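Local coordinates for branched-chain alpha-ketoacid decarboxylase (Lactococcus lactis, PDB 2VBF), which probably decarboxylates branched-chain and aromatic alpha-keto acids to aldehydes, using thiamine diphosphate and a magnesium ion as cofactors, at residues 179-184 with 327-332; 154-159 with 173-178; 520-525 with 529-534. All coordinates share one frame; numbering follows the deposited sequence.

Contact 1: residues 179-184 with 327-332; sequences ERKPVY and NIDEGI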
loop_
_atom_site.group_PDB
_atom_site.type_symbol
_atom_site.label_atom_id
_atom_site.label_comp_id
_atom_site.label_asym_id
_atom_site.label_seq_id
_atom_site.Cartn_x
_atom_site.Cartn_y
_atom_site.Cartn_z
ATOM N N GLU A 179 -24.236 5.415 -8.877
ATOM C CA GLU A 179 -23.755 4.028 -8.805
ATOM C C GLU A 179 -23.247 3.620 -7.419
ATOM O O GLU A 179 -23.109 2.433 -7.154
ATOM C CB GLU A 179 -22.596 3.814 -9.788
ATOM C CG GLU A 179 -22.906 3.974 -11.264
ATOM C CD GLU A 179 -21.726 3.559 -12.143
ATOM O OE1 GLU A 179 -21.274 2.386 -12.049
ATOM O OE2 GLU A 179 -21.242 4.404 -12.925
ATOM N N ARG A 180 -22.956 4.609 -6.571
ATOM C CA ARG A 180 -22.334 4.433 -5.253
ATOM C C ARG A 180 -20.993 3.675 -5.278
ATOM O O ARG A 180 -20.605 3.051 -4.287
ATOM C CB ARG A 180 -23.321 3.822 -4.256
ATOM C CG ARG A 180 -24.630 4.595 -4.122
ATOM C CD ARG A 180 -24.464 5.988 -3.523
ATOM N NE ARG A 180 -25.606 6.822 -3.902
ATOM C CZ ARG A 180 -26.667 7.071 -3.143
ATOM N NH1 ARG A 180 -26.754 6.599 -1.907
ATOM N NH2 ARG A 180 -27.657 7.814 -3.637
ATOM N N LYS A 181 -20.290 3.792 -6.400
ATOM C CA LYS A 181 -18.935 3.262 -6.580
ATOM C C LYS A 181 -17.923 4.421 -6.462
ATOM O O LYS A 181 -18.291 5.595 -6.571
ATOM C CB LYS A 181 -18.787 2.583 -7.945
ATOM C CG LYS A 181 -19.536 1.275 -8.124
ATOM C CD LYS A 181 -19.469 0.836 -9.592
ATOM C CE LYS A 181 -19.761 -0.658 -9.753
ATOM N NZ LYS A 181 -21.224 -0.934 -9.601
ATOM N N PRO A 182 -16.644 4.094 -6.194
ATOM C CA PRO A 182 -15.655 5.162 -6.018
ATOM C C PRO A 182 -15.417 6.012 -7.263
ATOM O O PRO A 182 -15.533 5.540 -8.395
ATOM C CB PRO A 182 -14.373 4.429 -5.591
ATOM C CG PRO A 182 -14.617 3.007 -5.842
ATOM C CD PRO A 182 -16.075 2.760 -5.976
ATOM N N VAL A 183 -15.075 7.270 -7.022
ATOM C CA VAL A 183 -14.676 8.174 -8.080
ATOM C C VAL A 183 -13.387 8.871 -7.680
ATOM O O VAL A 183 -12.950 8.797 -6.525
ATOM C CB VAL A 183 -15.772 9.193 -8.407
ATOM C CG1 VAL A 183 -17.039 8.450 -8.845
ATOM C CG2 VAL A 183 -16.042 10.107 -7.204
ATOM N N TYR A 184 -12.805 9.561 -8.650
ATOM C CA TYR A 184 -11.416 10.026 -8.587
ATOM C C TYR A 184 -11.319 11.435 -9.178
ATOM O O TYR A 184 -11.781 11.678 -10.292
ATOM C CB TYR A 184 -10.575 9.022 -9.361
ATOM C CG TYR A 184 -9.105 9.324 -9.608
ATOM C CD1 TYR A 184 -8.114 8.593 -8.950
ATOM C CD2 TYR A 184 -8.696 10.238 -10.576
ATOM C CE1 TYR A 184 -6.762 8.805 -9.221
ATOM C CE2 TYR A 184 -7.349 10.445 -10.858
ATOM C CZ TYR A 184 -6.387 9.738 -10.167
ATOM O OH TYR A 184 -5.049 9.924 -10.442
ATOM N N ASN A 327 -30.288 -5.650 -8.960
ATOM C CA ASN A 327 -28.937 -5.183 -8.673
ATOM C C ASN A 327 -28.792 -3.789 -9.250
ATOM O O ASN A 327 -29.609 -3.374 -10.064
ATOM C CB ASN A 327 -27.897 -6.117 -9.304
ATOM C CG ASN A 327 -27.708 -7.400 -8.521
ATOM O OD1 ASN A 327 -28.328 -8.429 -8.817
ATOM N ND2 ASN A 327 -26.851 -7.343 -7.508
ATOM N N ILE A 328 -27.740 -3.082 -8.839
ATOM C CA ILE A 328 -27.452 -1.756 -9.384
ATOM C C ILE A 328 -27.376 -1.803 -10.917
ATOM O O ILE A 328 -27.954 -0.950 -11.595
ATOM C CB ILE A 328 -26.134 -1.172 -8.810
ATOM C CG1 ILE A 328 -26.266 -0.969 -7.304
ATOM C CG2 ILE A 328 -25.787 0.157 -9.504
ATOM C CD1 ILE A 328 -24.945 -0.731 -6.576
ATOM N N ASP A 329 -26.706 -2.817 -11.463
ATOM C CA ASP A 329 -26.404 -2.846 -12.906
ATOM C C ASP A 329 -27.494 -3.495 -13.751
ATOM O O ASP A 329 -27.613 -3.214 -14.947
ATOM C CB ASP A 329 -25.078 -3.567 -13.172
ATOM C CG ASP A 329 -23.870 -2.732 -12.797
ATOM O OD1 ASP A 329 -24.026 -1.525 -12.475
ATOM O OD2 ASP A 329 -22.754 -3.295 -12.823
ATOM N N GLU A 330 -28.288 -4.370 -13.144
ATOM C CA GLU A 330 -29.314 -5.081 -13.898
ATOM C C GLU A 330 -30.286 -5.798 -12.982
ATOM O O GLU A 330 -30.046 -5.942 -11.784
ATOM C CB GLU A 330 -28.689 -6.072 -14.888
ATOM C CG GLU A 330 -28.058 -7.281 -14.258
ATOM C CD GLU A 330 -27.498 -8.273 -15.257
ATOM O OE1 GLU A 330 -27.272 -7.930 -16.440
ATOM O OE2 GLU A 330 -27.261 -9.417 -14.838
ATOM N N GLY A 331 -31.401 -6.220 -13.566
ATOM C CA GLY A 331 -32.396 -7.026 -12.878
ATOM C C GLY A 331 -32.672 -8.244 -13.732
ATOM O O GLY A 331 -32.450 -8.211 -14.947
ATOM N N ILE A 332 -33.116 -9.328 -13.097
ATOM C CA ILE A 332 -33.506 -10.548 -13.799
ATOM C C ILE A 332 -34.884 -10.929 -13.268
ATOM O O ILE A 332 -35.016 -11.304 -12.099
ATOM C CB ILE A 332 -32.534 -11.734 -13.579
ATOM C CG1 ILE A 332 -31.066 -11.312 -13.701
ATOM C CG2 ILE A 332 -32.838 -12.867 -14.572
ATOM C CD1 ILE A 332 -30.619 -11.021 -15.075
HETATM O O HOH W 1 -22.655 0.369 -11.377
HETATM O O HOH W 2 -21.885 -3.834 -10.282
#
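Ile328 makes the close part of this contact: its terminal methyl CD1 rests 3.7 Å from the backbone oxygen Glu179 O, at the end of helix 165-179. The methyl gets there because CG1 lies beside the backbone N of Ile328 (chi1 -63°) and the chain runs on extended from there. Glu179 O takes a hydrogen bond from Asn113 ND2, and Asn113 and Phe242 also touch the Ile328 side chain.

The other side is looser and wet. Lys181 NZ and Asp329 OD1 stop 4.1 Å apart, too far for a salt bridge, and two waters join the ammonium to the carboxylate. The first accepts from Lys181 NZ and donates to both Asp329 OD1 and Glu179 OE1, at 2.6 and 2.5 Å; the second runs from the same NZ to Asp329 OD2. With the two carboxylates so near each other, the ammonium probably offsets their like charge. Lys181 NZ also has a direct protein partner in Asn113 OD1.

Arg180, with positive phi, ends the helix and turns the chain toward strand 183-188 of the N-terminal parallel sheet. Across the contact, 327-330 forms the turn between strands 323-326 and 331-333 of the central-domain sheet, so the contact bridges two domains.

Contact 2: residues 154-159 with 173-178; sequences TAARTL and LSQLLK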
loop_
_atom_site.group_PDB
_atom_site.type_symbol
_atom_site.label_atom_id
_atom_site.label_comp_id
_atom_site.label_asym_id
_atom_site.label_seq_id
_atom_site.Cartn_x
_atom_site.Cartn_y
_atom_site.Cartn_z
ATOM N N THR A 154 -12.577 2.650 -10.795
ATOM C CA THR A 154 -13.350 3.859 -10.552
ATOM C C THR A 154 -14.535 3.951 -11.516
ATOM O O THR A 154 -14.447 3.531 -12.661
ATOM C CB THR A 154 -12.467 5.136 -10.721
ATOM O OG1 THR A 154 -11.783 5.080 -11.978
ATOM C CG2 THR A 154 -11.425 5.293 -9.568
ATOM N N ALA A 155 -15.660 4.470 -11.030
ATOM C CA ALA A 155 -16.833 4.684 -11.879
ATOM C C ALA A 155 -16.665 5.912 -12.763
ATOM O O ALA A 155 -17.264 6.004 -13.844
ATOM C CB ALA A 155 -18.057 4.838 -11.035
ATOM N N ALA A 156 -15.891 6.877 -12.278
ATOM C CA ALA A 156 -15.618 8.094 -13.018
ATOM C C ALA A 156 -14.329 8.709 -12.502
ATOM O O ALA A 156 -13.947 8.492 -11.348
ATOM C CB ALA A 156 -16.776 9.086 -12.853
ATOM N N ARG A 157 -13.675 9.483 -13.358
ATOM C CA ARG A 157 -12.411 10.122 -13.018
ATOM C C ARG A 157 -12.241 11.417 -13.790
ATOM O O ARG A 157 -12.740 11.534 -14.913
ATOM C CB ARG A 157 -11.253 9.169 -13.305
ATOM C CG ARG A 157 -10.998 8.865 -14.767
ATOM C CD ARG A 157 -10.413 7.474 -14.944
ATOM N NE ARG A 157 -11.403 6.502 -14.541
ATOM C CZ ARG A 157 -12.439 6.116 -15.284
ATOM N NH1 ARG A 157 -12.623 6.561 -16.526
ATOM N NH2 ARG A 157 -13.295 5.246 -14.785
ATOM N N THR A 158 -11.546 12.382 -13.192
ATOM C CA THR A 158 -11.327 13.670 -13.845
ATOM C C THR A 158 -9.987 14.302 -13.483
ATOM O O THR A 158 -9.528 14.182 -12.346
ATOM C CB THR A 158 -12.476 14.671 -13.516
ATOM O OG1 THR A 158 -12.314 15.893 -14.273
ATOM C CG2 THR A 158 -12.519 15.002 -12.027
ATOM N N LEU A 159 -9.371 14.939 -14.477
ATOM C CA LEU A 159 -8.276 15.887 -14.270
ATOM C C LEU A 159 -8.866 17.289 -14.365
ATOM O O LEU A 159 -9.300 17.713 -15.454
ATOM C CB LEU A 159 -7.193 15.721 -15.336
ATOM C CG LEU A 159 -6.135 16.832 -15.402
ATOM C CD1 LEU A 159 -5.443 17.028 -14.039
ATOM C CD2 LEU A 159 -5.140 16.543 -16.508
ATOM N N LEU A 173 -19.165 13.418 -9.028
ATOM C CA LEU A 173 -19.927 13.205 -7.804
ATOM C C LEU A 173 -21.364 12.780 -8.093
ATOM O O LEU A 173 -21.968 12.056 -7.310
ATOM C CB LEU A 173 -19.889 14.443 -6.900
ATOM C CG LEU A 173 -18.499 14.852 -6.401
ATOM C CD1 LEU A 173 -18.576 16.082 -5.519
ATOM C CD2 LEU A 173 -17.817 13.718 -5.641
ATOM N N SER A 174 -21.914 13.244 -9.217
ATOM C CA SER A 174 -23.216 12.753 -9.669
ATOM C C SER A 174 -23.123 11.259 -9.987
ATOM O O SER A 174 -24.037 10.499 -9.648
ATOM C CB SER A 174 -23.706 13.548 -10.884
ATOM O OG SER A 174 -24.071 14.863 -10.494
ATOM N N GLN A 175 -22.013 10.835 -10.595
ATOM C CA GLN A 175 -21.762 9.405 -10.832
ATOM C C GLN A 175 -21.603 8.644 -9.512
ATOM O O GLN A 175 -22.084 7.522 -9.382
ATOM C CB GLN A 175 -20.555 9.181 -11.738
ATOM C CG GLN A 175 -20.506 7.805 -12.398
ATOM C CD GLN A 175 -21.604 7.567 -13.440
ATOM O OE1 GLN A 175 -22.432 8.458 -13.744
ATOM N NE2 GLN A 175 -21.600 6.381 -14.019
ATOM N N LEU A 176 -20.948 9.251 -8.521
ATOM C CA LEU A 176 -20.894 8.638 -7.187
ATOM C C LEU A 176 -22.308 8.396 -6.649
ATOM O O LEU A 176 -22.624 7.315 -6.162
ATOM C CB LEU A 176 -20.075 9.491 -6.222
ATOM C CG LEU A 176 -19.974 8.922 -4.803
ATOM C CD1 LEU A 176 -18.544 8.962 -4.304
ATOM C CD2 LEU A 176 -20.917 9.627 -3.841
ATOM N N LEU A 177 -23.166 9.398 -6.776
ATOM C CA LEU A 177 -24.590 9.259 -6.344
ATOM C C LEU A 177 -25.356 8.182 -7.120
ATOM O O LEU A 177 -26.127 7.420 -6.527
ATOM C CB LEU A 177 -25.304 10.609 -6.430
ATOM C CG LEU A 177 -24.873 11.589 -5.339
ATOM C CD1 LEU A 177 -25.396 12.994 -5.624
ATOM C CD2 LEU A 177 -25.330 11.101 -3.968
ATOM N N LYS A 178 -25.120 8.099 -8.424
ATOM C CA LYS A 178 -25.863 7.180 -9.290
ATOM C C LYS A 178 -25.528 5.717 -9.005
ATOM O O LYS A 178 -26.432 4.878 -8.925
ATOM C CB LYS A 178 -25.580 7.488 -10.762
ATOM C CG LYS A 178 -26.395 6.667 -11.778
ATOM C CD LYS A 178 -25.540 6.297 -12.997
ATOM C CE LYS A 178 -26.325 5.523 -14.058
ATOM N NZ LYS A 178 -27.314 6.383 -14.776
#
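Ala156 and Gln175 mark the closest backbone approach, their CA atoms 6.7 Å apart, where the chain entering strand 156-159 runs alongside helix 165-179. No hydrogen bond crosses between the segments; the helix keeps its own, such as Leu177 N to Leu173 O, and the extended chain pairs elsewhere.

The side-chain contact is small and rests on the aliphatic part of Gln175. Its CB meets the methyl of Ala156 at 3.9 Å. The next carbon, CG, reaches over both alanines: it lies 4.0 Å from Ala156 CB and 4.1 Å from Ala155 CB, and it also borders the backbone oxygen of Ala155. This reach follows from CG standing opposite the backbone N of Gln175 (chi1 -161°), after which the chain bends at chi2. With side chains as small as those of Ala155 and Ala156, the glutamine stem can settle close to the backbone.

Within 154-159, Arg157 folds back on Thr154. Its NE and NH2 both donate to Thr154 OG1, side-on and with the oxygen in the guanidinium plane; the NE bond is 3.0 Å long at 159°. NH2 adds a weak bond to Thr154 O at the edge of the group. Together these hold the guanidinium flat beside the turn into the strand.

The contact belongs to the beta-alpha-beta unit of strand 156-159, helix 165-179 and strand 183-188. Strand 156-159 forms one border of the parallel sheet within this chain and pairs with 183-188, while Leu173 and Leu176 on the helix pack against Val117 of strand 116-122.

Contact 3: residues 520-525 with 529-534; sequences KIVRTE and VSVMKE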
loop_
_atom_site.group_PDB
_atom_site.type_symbol
_atom_site.label_atom_id
_atom_site.label_comp_id
_atom_site.label_asym_id
_atom_site.label_seq_id
_atom_site.Cartn_x
_atom_site.Cartn_y
_atom_site.Cartn_z
ATOM N N LYS A 520 -5.324 -5.368 27.683
ATOM C CA LYS A 520 -5.550 -6.629 28.381
ATOM C C LYS A 520 -4.972 -7.804 27.610
ATOM O O LYS A 520 -4.912 -7.761 26.389
ATOM C CB LYS A 520 -7.052 -6.904 28.526
ATOM C CG LYS A 520 -7.865 -5.828 29.188
ATOM C CD LYS A 520 -7.620 -5.785 30.678
ATOM C CE LYS A 520 -8.631 -4.882 31.364
ATOM N NZ LYS A 520 -8.409 -4.859 32.832
ATOM N N ILE A 521 -4.593 -8.862 28.329
ATOM C CA ILE A 521 -4.340 -10.173 27.718
ATOM C C ILE A 521 -5.343 -11.184 28.291
ATOM O O ILE A 521 -5.479 -11.305 29.503
ATOM C CB ILE A 521 -2.904 -10.686 27.954
ATOM C CG1 ILE A 521 -1.874 -9.722 27.366
ATOM C CG2 ILE A 521 -2.728 -12.060 27.337
ATOM C CD1 ILE A 521 -0.423 -10.226 27.454
ATOM N N VAL A 522 -6.038 -11.901 27.412
ATOM C CA VAL A 522 -7.109 -12.830 27.798
ATOM C C VAL A 522 -6.793 -14.237 27.297
ATOM O O VAL A 522 -6.514 -14.426 26.112
ATOM C CB VAL A 522 -8.481 -12.363 27.235
ATOM C CG1 VAL A 522 -9.548 -13.451 27.398
ATOM C CG2 VAL A 522 -8.909 -11.062 27.897
ATOM N N ARG A 523 -6.842 -15.218 28.200
ATOM C CA ARG A 523 -6.558 -16.618 27.866
ATOM C C ARG A 523 -7.721 -17.590 28.098
ATOM O O ARG A 523 -7.788 -18.638 27.444
ATOM C CB ARG A 523 -5.324 -17.102 28.641
ATOM C CG ARG A 523 -4.037 -16.375 28.267
ATOM C CD ARG A 523 -2.865 -16.819 29.133
ATOM N NE ARG A 523 -1.617 -16.116 28.809
ATOM C CZ ARG A 523 -0.766 -16.462 27.841
ATOM N NH1 ARG A 523 -1.000 -17.514 27.068
ATOM N NH2 ARG A 523 0.336 -15.738 27.641
ATOM N N THR A 524 -8.627 -17.261 29.019
ATOM C CA THR A 524 -9.702 -18.173 29.412
ATOM C C THR A 524 -11.074 -17.555 29.143
ATOM O O THR A 524 -11.193 -16.349 28.910
ATOM C CB THR A 524 -9.621 -18.536 30.927
ATOM O OG1 THR A 524 -9.970 -17.383 31.703
ATOM C CG2 THR A 524 -8.209 -19.015 31.313
ATOM N N GLU A 525 -12.110 -18.384 29.179
ATOM C CA GLU A 525 -13.474 -17.909 28.968
ATOM C C GLU A 525 -13.895 -16.918 30.046
ATOM O O GLU A 525 -14.552 -15.938 29.743
ATOM C CB GLU A 525 -14.474 -19.055 28.931
ATOM C CG GLU A 525 -14.223 -20.116 27.862
ATOM C CD GLU A 525 -15.274 -21.212 27.876
ATOM O OE1 GLU A 525 -16.119 -21.222 28.801
ATOM O OE2 GLU A 525 -15.264 -22.073 26.972
ATOM N N VAL A 529 -15.185 -12.967 29.338
ATOM C CA VAL A 529 -16.440 -12.389 29.823
ATOM C C VAL A 529 -16.195 -11.179 30.729
ATOM O O VAL A 529 -16.865 -10.157 30.570
ATOM C CB VAL A 529 -17.316 -13.454 30.530
ATOM C CG1 VAL A 529 -18.488 -12.803 31.253
ATOM C CG2 VAL A 529 -17.812 -14.468 29.515
ATOM N N SER A 530 -15.228 -11.274 31.646
ATOM C CA SER A 530 -14.901 -10.164 32.555
ATOM C C SER A 530 -14.486 -8.911 31.786
ATOM O O SER A 530 -15.027 -7.829 32.005
ATOM C CB SER A 530 -13.790 -10.564 33.540
ATOM O OG SER A 530 -13.412 -9.481 34.394
ATOM N N VAL A 531 -13.539 -9.074 30.868
ATOM C CA VAL A 531 -13.017 -7.947 30.099
ATOM C C VAL A 531 -14.051 -7.389 29.118
ATOM O O VAL A 531 -14.147 -6.180 28.936
ATOM C CB VAL A 531 -11.735 -8.328 29.324
ATOM C CG1 VAL A 531 -11.290 -7.172 28.457
ATOM C CG2 VAL A 531 -10.620 -8.738 30.293
ATOM N N MET A 532 -14.818 -8.264 28.481
ATOM C CA MET A 532 -15.867 -7.815 27.573
ATOM C C MET A 532 -16.893 -6.934 28.290
ATOM O O MET A 532 -17.266 -5.883 27.786
ATOM C CB MET A 532 -16.567 -9.005 26.922
ATOM C CG MET A 532 -17.848 -8.639 26.212
ATOM S SD MET A 532 -17.575 -7.673 24.724
ATOM C CE MET A 532 -17.620 -9.050 23.592
ATOM N N LYS A 533 -17.349 -7.373 29.461
ATOM C CA LYS A 533 -18.334 -6.610 30.235
ATOM C C LYS A 533 -17.752 -5.286 30.716
ATOM O O LYS A 533 -18.416 -4.243 30.669
ATOM C CB LYS A 533 -18.801 -7.432 31.438
ATOM C CG LYS A 533 -19.662 -8.615 31.072
ATOM C CD LYS A 533 -20.075 -9.364 32.324
ATOM C CE LYS A 533 -21.188 -10.355 32.040
ATOM N NZ LYS A 533 -21.613 -11.076 33.289
ATOM N N GLU A 534 -16.509 -5.348 31.184
ATOM C CA GLU A 534 -15.739 -4.181 31.615
ATOM C C GLU A 534 -15.669 -3.176 30.466
ATOM O O GLU A 534 -15.994 -1.995 30.636
ATOM C CB GLU A 534 -14.336 -4.649 32.039
ATOM C CG GLU A 534 -13.364 -3.588 32.542
ATOM C CD GLU A 534 -11.942 -4.138 32.724
ATOM O OE1 GLU A 534 -11.733 -5.353 32.505
ATOM O OE2 GLU A 534 -11.037 -3.354 33.077
#
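Lys520 and Val522 of strand 517-522 face Val531 and Glu534 of helix 525-537, in the first half of a beta-alpha-beta unit that strand 542-548 completes. Strand 520-522 and helix 529-534 run at 142°, closer to antiparallel than to perpendicular, with axes 9.7 Å apart at closest approach.

The apolar contact centres on Val531. Its CG2 meets Val522 CG2 at 3.8 Å, and its CG1 lies equally near Lys520 CG, so the valine sits against two residues that point to the same side of the strand. Ile545 of strand 542-548 touches both valines and extends this layer into the sheet.

The charged contact lies beyond it, where Lys520 reaches past Val531 to Glu534. Glu534 holds CG opposite its backbone N (chi1 -179°) and runs on extended, so that Glu534 and Lys520 come at each other from opposite directions. Lys520 NZ forms a salt bridge to OE2 of Glu534 at 3.0 Å, on the syn lone pair, with a weak second bond to OE1. An alanine in place of Lys520 would probably leave the Glu534 carboxylate without this partner and Val531 CG1 without the aliphatic stem it packs on.

Backbone bonding joins the segments at the start of the helix. Thr524 is the N-cap, its side chain capping a backbone N in the first turn, and the Glu525 carboxylate is held by Arg381 and by Ser373 N. A helical backbone bond runs from Val529 N to Glu525 O, 3.1 Å long and nearly straight at 172°, with Val529 CG2 3.6 Å from that same oxygen.

Contact 2 comes first along the chain, then contact 1, then contact 3. Contacts 1 and 2 are neighbours, their centres 11 Å apart: helix 165-179 leads through a short loop into strand 183-188, which pairs with strand 156-159, and Pro182 O and Ala155 N, 2.8 Å apart, probably form a hydrogen bond. Contact 2 thus packs a helix against the edge of the N-terminal parallel sheet, and contact 1 ties that region to the central domain. Contact 3 lies across the chain's centre, about 42 Å from contact 1 and 45 Å from contact 2 between centres, at the border strand of the C-terminal parallel sheet. That sheet repeats the N-terminal strand order, and both domains line thiamine diphosphate pockets.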